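Local coordinates for tyrosine-protein kinase receptor torso (Bombyx mori, PDB 5AOQ) that binds the neurohormone PTTH as a receptor tyrosine kinase and stimulates MAPK signalling, taking part in the initiation of metamorphosis, probably by inducing ecdysone production, at residues S79-D91 against I111-L125. Numbering follows the deposited sequence.
Sequences SEHWQLFILMEHD and ITTANKEYQIWSTYL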
loop_
_atom_site.group_PDB
_atom_site.type_symbol
_atom_site.label_atom_id
_atom_site.label_comp_id
_atom_site.label_asym_id
_atom_site.label_seq_id
_atom_site.Cartn_x
_atom_site.Cartn_y
_atom_site.Cartn_z
ATOM N N SER A 79 15.624 -28.579 0.150
ATOM C CA SER A 79 16.868 -28.367 0.881
ATOM C C SER A 79 16.612 -28.010 2.338
ATOM O O SER A 79 15.657 -27.303 2.661
ATOM C CB SER A 79 17.691 -27.261 0.218
ATOM O OG SER A 79 18.870 -26.998 0.956
ATOM N N GLU A 80 17.478 -28.512 3.210
ATOM C CA GLU A 80 17.401 -28.227 4.637
ATOM C C GLU A 80 17.712 -26.761 4.923
ATOM O O GLU A 80 17.281 -26.213 5.938
ATOM C CB GLU A 80 18.363 -29.134 5.407
ATOM C CG GLU A 80 19.819 -28.989 4.991
ATOM C CD GLU A 80 20.738 -29.941 5.729
ATOM O OE1 GLU A 80 20.234 -30.743 6.544
ATOM O OE2 GLU A 80 21.964 -29.891 5.494
ATOM N N HIS A 81 18.463 -26.134 4.022
ATOM C CA HIS A 81 18.869 -24.741 4.186
ATOM C C HIS A 81 17.974 -23.803 3.388
ATOM O O HIS A 81 17.219 -24.239 2.518
ATOM C CB HIS A 81 20.321 -24.548 3.743
ATOM C CG HIS A 81 21.256 -25.609 4.234
ATOM N ND1 HIS A 81 21.664 -25.693 5.547
ATOM C CD2 HIS A 81 21.873 -26.624 3.583
ATOM C CE1 HIS A 81 22.487 -26.718 5.687
ATOM N NE2 HIS A 81 22.629 -27.300 4.509
ATOM N N TRP A 82 18.062 -22.512 3.692
ATOM C CA TRP A 82 17.406 -21.490 2.887
ATOM C C TRP A 82 18.006 -21.491 1.492
ATOM O O TRP A 82 19.145 -21.921 1.309
ATOM C CB TRP A 82 17.566 -20.108 3.520
ATOM C CG TRP A 82 16.499 -19.750 4.494
ATOM C CD1 TRP A 82 16.454 -20.073 5.817
ATOM C CD2 TRP A 82 15.322 -18.982 4.227
ATOM N NE1 TRP A 82 15.318 -19.558 6.391
ATOM C CE2 TRP A 82 14.606 -18.884 5.435
ATOM C CE3 TRP A 82 14.803 -18.368 3.082
ATOM C CZ2 TRP A 82 13.396 -18.199 5.530
ATOM C CZ3 TRP A 82 13.603 -17.689 3.179
ATOM C CH2 TRP A 82 12.913 -17.610 4.395
ATOM N N GLN A 83 17.244 -21.019 0.509
ATOM C CA GLN A 83 17.776 -20.877 -0.843
ATOM C C GLN A 83 17.512 -19.488 -1.413
ATOM O O GLN A 83 16.391 -18.986 -1.353
ATOM C CB GLN A 83 17.181 -21.942 -1.765
ATOM C CG GLN A 83 17.448 -23.371 -1.318
ATOM C CD GLN A 83 16.958 -24.394 -2.322
ATOM O OE1 GLN A 83 16.213 -25.313 -1.978
ATOM N NE2 GLN A 83 17.381 -24.247 -3.571
ATOM N N LEU A 84 18.560 -18.883 -1.967
ATOM C CA LEU A 84 18.467 -17.576 -2.610
ATOM C C LEU A 84 18.573 -17.716 -4.120
ATOM O O LEU A 84 19.409 -18.465 -4.627
ATOM C CB LEU A 84 19.559 -16.639 -2.090
ATOM C CG LEU A 84 19.703 -15.290 -2.804
ATOM C CD1 LEU A 84 18.435 -14.457 -2.689
ATOM C CD2 LEU A 84 20.891 -14.529 -2.243
ATOM N N PHE A 85 17.712 -16.988 -4.827
ATOM C CA PHE A 85 17.681 -17.009 -6.284
ATOM C C PHE A 85 17.679 -15.601 -6.851
ATOM O O PHE A 85 17.014 -14.714 -6.313
ATOM C CB PHE A 85 16.454 -17.772 -6.775
ATOM C CG PHE A 85 16.401 -19.181 -6.289
ATOM C CD1 PHE A 85 15.938 -19.465 -5.016
ATOM C CD2 PHE A 85 16.834 -20.221 -7.087
ATOM C CE1 PHE A 85 15.898 -20.757 -4.556
ATOM C CE2 PHE A 85 16.794 -21.516 -6.630
ATOM C CZ PHE A 85 16.330 -21.783 -5.362
ATOM N N ILE A 86 18.426 -15.402 -7.934
ATOM C CA ILE A 86 18.485 -14.102 -8.598
ATOM C C ILE A 86 18.399 -14.223 -10.117
ATOM O O ILE A 86 18.771 -15.249 -10.692
ATOM C CB ILE A 86 19.784 -13.351 -8.240
ATOM C CG1 ILE A 86 21.003 -14.177 -8.662
ATOM C CG2 ILE A 86 19.824 -13.047 -6.748
ATOM C CD1 ILE A 86 22.322 -13.456 -8.525
ATOM N N LEU A 87 17.910 -13.158 -10.752
ATOM C CA LEU A 87 17.864 -13.049 -12.208
ATOM C C LEU A 87 18.930 -12.075 -12.699
ATOM O O LEU A 87 18.997 -10.936 -12.232
ATOM C CB LEU A 87 16.482 -12.582 -12.681
ATOM C CG LEU A 87 15.297 -13.523 -12.456
ATOM C CD1 LEU A 87 14.014 -12.867 -12.941
ATOM C CD2 LEU A 87 15.512 -14.858 -13.155
ATOM N N MET A 88 19.752 -12.527 -13.642
ATOM C CA MET A 88 20.895 -11.746 -14.107
ATOM C C MET A 88 20.784 -11.306 -15.559
ATOM O O MET A 88 20.495 -12.107 -16.447
ATOM C CB MET A 88 22.182 -12.546 -13.919
ATOM C CG MET A 88 22.805 -12.355 -12.556
ATOM S SD MET A 88 23.345 -10.651 -12.323
ATOM C CE MET A 88 23.158 -10.486 -10.553
ATOM N N GLU A 89 21.042 -10.017 -15.769
ATOM C CA GLU A 89 20.985 -9.380 -17.079
ATOM C C GLU A 89 22.394 -8.942 -17.498
ATOM O O GLU A 89 23.330 -9.020 -16.703
ATOM C CB GLU A 89 20.007 -8.193 -17.020
ATOM C CG GLU A 89 20.217 -7.084 -18.044
ATOM C CD GLU A 89 19.211 -5.962 -17.902
ATOM O OE1 GLU A 89 18.417 -5.985 -16.937
ATOM O OE2 GLU A 89 19.210 -5.054 -18.761
ATOM N N HIS A 90 22.549 -8.503 -18.745
ATOM C CA HIS A 90 23.824 -7.983 -19.234
ATOM C C HIS A 90 24.118 -6.571 -18.729
ATOM O O HIS A 90 25.178 -6.316 -18.155
ATOM C CB HIS A 90 23.846 -7.982 -20.763
ATOM C CG HIS A 90 25.015 -7.253 -21.348
ATOM N ND1 HIS A 90 24.991 -5.901 -21.618
ATOM C CD2 HIS A 90 26.246 -7.686 -21.712
ATOM C CE1 HIS A 90 26.154 -5.535 -22.125
ATOM N NE2 HIS A 90 26.934 -6.598 -22.193
ATOM N N ASP A 91 23.178 -5.660 -18.957
ATOM C CA ASP A 91 23.361 -4.252 -18.619
ATOM C C ASP A 91 23.642 -4.067 -17.131
ATOM O O ASP A 91 24.619 -3.418 -16.757
ATOM C CB ASP A 91 22.126 -3.441 -19.019
ATOM C CG ASP A 91 21.818 -3.541 -20.502
ATOM O OD1 ASP A 91 22.769 -3.530 -21.313
ATOM O OD2 ASP A 91 20.623 -3.631 -20.857
ATOM N N ILE A 111 10.061 -12.082 -10.246
ATOM C CA ILE A 111 9.328 -11.084 -11.022
ATOM C C ILE A 111 10.236 -10.491 -12.095
ATOM O O ILE A 111 11.436 -10.316 -11.873
ATOM C CB ILE A 111 8.770 -9.960 -10.124
ATOM C CG1 ILE A 111 7.810 -10.536 -9.080
ATOM C CG2 ILE A 111 8.035 -8.915 -10.955
ATOM C CD1 ILE A 111 8.478 -10.982 -7.798
ATOM N N THR A 112 9.659 -10.186 -13.254
ATOM C CA THR A 112 10.410 -9.605 -14.364
ATOM C C THR A 112 9.978 -8.179 -14.682
ATOM O O THR A 112 8.803 -7.830 -14.566
ATOM C CB THR A 112 10.249 -10.463 -15.639
ATOM O OG1 THR A 112 10.759 -11.777 -15.400
ATOM C CG2 THR A 112 10.992 -9.848 -16.820
ATOM N N THR A 113 10.952 -7.368 -15.087
ATOM C CA THR A 113 10.716 -5.989 -15.494
ATOM C C THR A 113 11.088 -5.824 -16.966
ATOM O O THR A 113 12.249 -5.991 -17.338
ATOM C CB THR A 113 11.525 -4.995 -14.639
ATOM O OG1 THR A 113 11.218 -5.191 -13.254
ATOM C CG2 THR A 113 11.201 -3.559 -15.031
ATOM N N ALA A 114 10.094 -5.507 -17.789
ATOM C CA ALA A 114 10.277 -5.329 -19.232
ATOM C C ALA A 114 10.744 -6.608 -19.933
ATOM O O ALA A 114 11.099 -7.598 -19.292
ATOM C CB ALA A 114 11.259 -4.192 -19.505
ATOM N N ASN A 115 10.728 -6.570 -21.261
ATOM C CA ASN A 115 11.156 -7.697 -22.083
ATOM C C ASN A 115 12.675 -7.810 -22.179
ATOM O O ASN A 115 13.290 -7.239 -23.081
ATOM C CB ASN A 115 10.559 -7.584 -23.487
ATOM C CG ASN A 115 11.003 -8.709 -24.403
ATOM O OD1 ASN A 115 11.180 -9.847 -23.966
ATOM N ND2 ASN A 115 11.189 -8.396 -25.679
ATOM N N LYS A 116 13.271 -8.542 -21.243
ATOM C CA LYS A 116 14.717 -8.721 -21.204
ATOM C C LYS A 116 15.078 -10.177 -20.952
ATOM O O LYS A 116 14.356 -10.892 -20.256
ATOM C CB LYS A 116 15.340 -7.848 -20.115
ATOM C CG LYS A 116 15.298 -6.356 -20.388
ATOM C CD LYS A 116 16.058 -5.602 -19.312
ATOM C CE LYS A 116 16.277 -4.145 -19.684
ATOM N NZ LYS A 116 17.130 -3.437 -18.688
ATOM N N GLU A 117 16.198 -10.611 -21.519
ATOM C CA GLU A 117 16.749 -11.921 -21.204
ATOM C C GLU A 117 17.413 -11.875 -19.838
ATOM O O GLU A 117 18.147 -10.936 -19.528
ATOM C CB GLU A 117 17.763 -12.365 -22.261
ATOM C CG GLU A 117 17.157 -13.078 -23.459
ATOM C CD GLU A 117 18.182 -13.888 -24.233
ATOM O OE1 GLU A 117 19.393 -13.621 -24.082
ATOM O OE2 GLU A 117 17.776 -14.795 -24.989
ATOM N N TYR A 118 17.147 -12.892 -19.028
ATOM C CA TYR A 118 17.786 -13.024 -17.725
ATOM C C TYR A 118 18.387 -14.411 -17.578
ATOM O O TYR A 118 18.045 -15.325 -18.329
ATOM C CB TYR A 118 16.792 -12.769 -16.590
ATOM C CG TYR A 118 16.264 -11.356 -16.528
ATOM C CD1 TYR A 118 16.938 -10.374 -15.815
ATOM C CD2 TYR A 118 15.091 -11.004 -17.179
ATOM C CE1 TYR A 118 16.458 -9.080 -15.752
ATOM C CE2 TYR A 118 14.603 -9.715 -17.122
ATOM C CZ TYR A 118 15.290 -8.756 -16.408
ATOM O OH TYR A 118 14.805 -7.470 -16.350
ATOM N N GLN A 119 19.293 -14.558 -16.617
ATOM C CA GLN A 119 19.787 -15.875 -16.236
ATOM C C GLN A 119 19.586 -16.096 -14.748
ATOM O O GLN A 119 19.926 -15.242 -13.930
ATOM C CB GLN A 119 21.264 -16.035 -16.594
ATOM C CG GLN A 119 21.773 -17.456 -16.401
ATOM C CD GLN A 119 23.222 -17.623 -16.801
ATOM O OE1 GLN A 119 23.989 -16.660 -16.823
ATOM N NE2 GLN A 119 23.605 -18.852 -17.128
ATOM N N ILE A 120 19.025 -17.251 -14.404
ATOM C CA ILE A 120 18.763 -17.588 -13.013
ATOM C C ILE A 120 20.047 -18.059 -12.343
ATOM O O ILE A 120 20.807 -18.836 -12.921
ATOM C CB ILE A 120 17.689 -18.688 -12.882
ATOM C CG1 ILE A 120 16.443 -18.322 -13.697
ATOM C CG2 ILE A 120 17.333 -18.911 -11.415
ATOM C CD1 ILE A 120 15.424 -19.439 -13.803
ATOM N N TRP A 121 20.287 -17.577 -11.127
ATOM C CA TRP A 121 21.401 -18.055 -10.314
ATOM C C TRP A 121 20.920 -18.361 -8.902
ATOM O O TRP A 121 20.211 -17.555 -8.292
ATOM C CB TRP A 121 22.535 -17.029 -10.287
ATOM C CG TRP A 121 23.253 -16.896 -11.594
ATOM C CD1 TRP A 121 22.887 -16.123 -12.656
ATOM C CD2 TRP A 121 24.467 -17.553 -11.977
ATOM N NE1 TRP A 121 23.796 -16.259 -13.678
ATOM C CE2 TRP A 121 24.776 -17.133 -13.285
ATOM C CE3 TRP A 121 25.323 -18.458 -11.340
ATOM C CZ2 TRP A 121 25.903 -17.585 -13.969
ATOM C CZ3 TRP A 121 26.441 -18.907 -12.019
ATOM C CH2 TRP A 121 26.720 -18.470 -13.320
ATOM N N SER A 122 21.312 -19.530 -8.397
ATOM C CA SER A 122 20.829 -20.037 -7.114
ATOM C C SER A 122 21.941 -20.167 -6.073
ATOM O O SER A 122 23.111 -20.324 -6.421
ATOM C CB SER A 122 20.148 -21.396 -7.307
ATOM O OG SER A 122 21.068 -22.387 -7.730
ATOM N N THR A 123 21.559 -20.097 -4.799
ATOM C CA THR A 123 22.499 -20.262 -3.690
ATOM C C THR A 123 21.828 -20.872 -2.467
ATOM O O THR A 123 20.632 -20.690 -2.252
ATOM C CB THR A 123 23.126 -18.910 -3.284
ATOM O OG1 THR A 123 23.889 -18.388 -4.375
ATOM C CG2 THR A 123 24.032 -19.055 -2.069
ATOM N N TYR A 124 22.609 -21.608 -1.679
ATOM C CA TYR A 124 22.170 -22.095 -0.374
ATOM C C TYR A 124 22.725 -21.207 0.738
ATOM O O TYR A 124 23.921 -20.917 0.772
ATOM C CB TYR A 124 22.604 -23.546 -0.162
ATOM C CG TYR A 124 22.017 -24.506 -1.170
ATOM C CD1 TYR A 124 20.723 -24.984 -1.021
ATOM C CD2 TYR A 124 22.750 -24.936 -2.266
ATOM C CE1 TYR A 124 20.175 -25.861 -1.932
ATOM C CE2 TYR A 124 22.209 -25.816 -3.186
ATOM C CZ TYR A 124 20.920 -26.275 -3.014
ATOM O OH TYR A 124 20.369 -27.150 -3.922
ATOM N N LEU A 125 21.851 -20.783 1.645
ATOM C CA LEU A 125 22.235 -19.886 2.731
ATOM C C LEU A 125 22.610 -20.644 3.999
ATOM O O LEU A 125 22.038 -21.690 4.301
ATOM C CB LEU A 125 21.094 -18.914 3.039
ATOM C CG LEU A 125 20.922 -17.734 2.083
ATOM C CD1 LEU A 125 19.559 -17.087 2.269
ATOM C CD2 LEU A 125 22.025 -16.715 2.313
#
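Leu84, Ile86 and Met88 pair with Thr123, Trp121 and Gln119 through reciprocal backbone N-H to O bonds, joining strands 83-88 and 118-124 of the first FN3 domain as antiparallel neighbours. Strand 98-101 flanks 83-88 and strand 134-140 flanks 118-124, so the pair is central in a four-stranded sheet. One further bond, Leu125 N to Trp82 O (3.0 Å), extends the ladder.

Side chains alternate between the faces. On one, the beta-branched Ile86, a residue type suited to an extended strand, lays CG1 3.6 Å from CB of Trp121. The flexible Met88 side chain, bent at chi2, crosses that of Trp121 at about a right angle, Met88 CG lying 3.8 Å from Trp121 CD1. Trp121 NE1 bonds to Tyr16 O, so this buried N-H is satisfied.

On the other face Leu87 lies alongside Ile120, Leu87 CD2 to Ile120 CG1 3.6 Å, and its CB packs on Tyr118 CD1. Ser122, a small residue, sits beside the Phe85 ring, and its OG hydrogen-bonds to Ser60 OG.

Toward the partly exposed end the contact turns polar. Glu89, with CG anti to the backbone N (chi1 156°) and the chain extended, carries its carboxylate out to Lys116, whose NZ meets the syn lone pair of Glu89 OE2 at 2.6 Å. Asp91 OD2 lies 4.1 Å from Lys116 NZ, too far for a salt bridge. The hydroxyl of Tyr118 instead donates to Thr113 O, within the poorly ordered turn. An alanine in place of Glu89 would probably leave the Lys116 ammonium without this mate and its long chain freer to swing.

The chemistry thus implies a sheet held by sequence-independent backbone bonds and apolar packing, with a charge pair tying its partly exposed end.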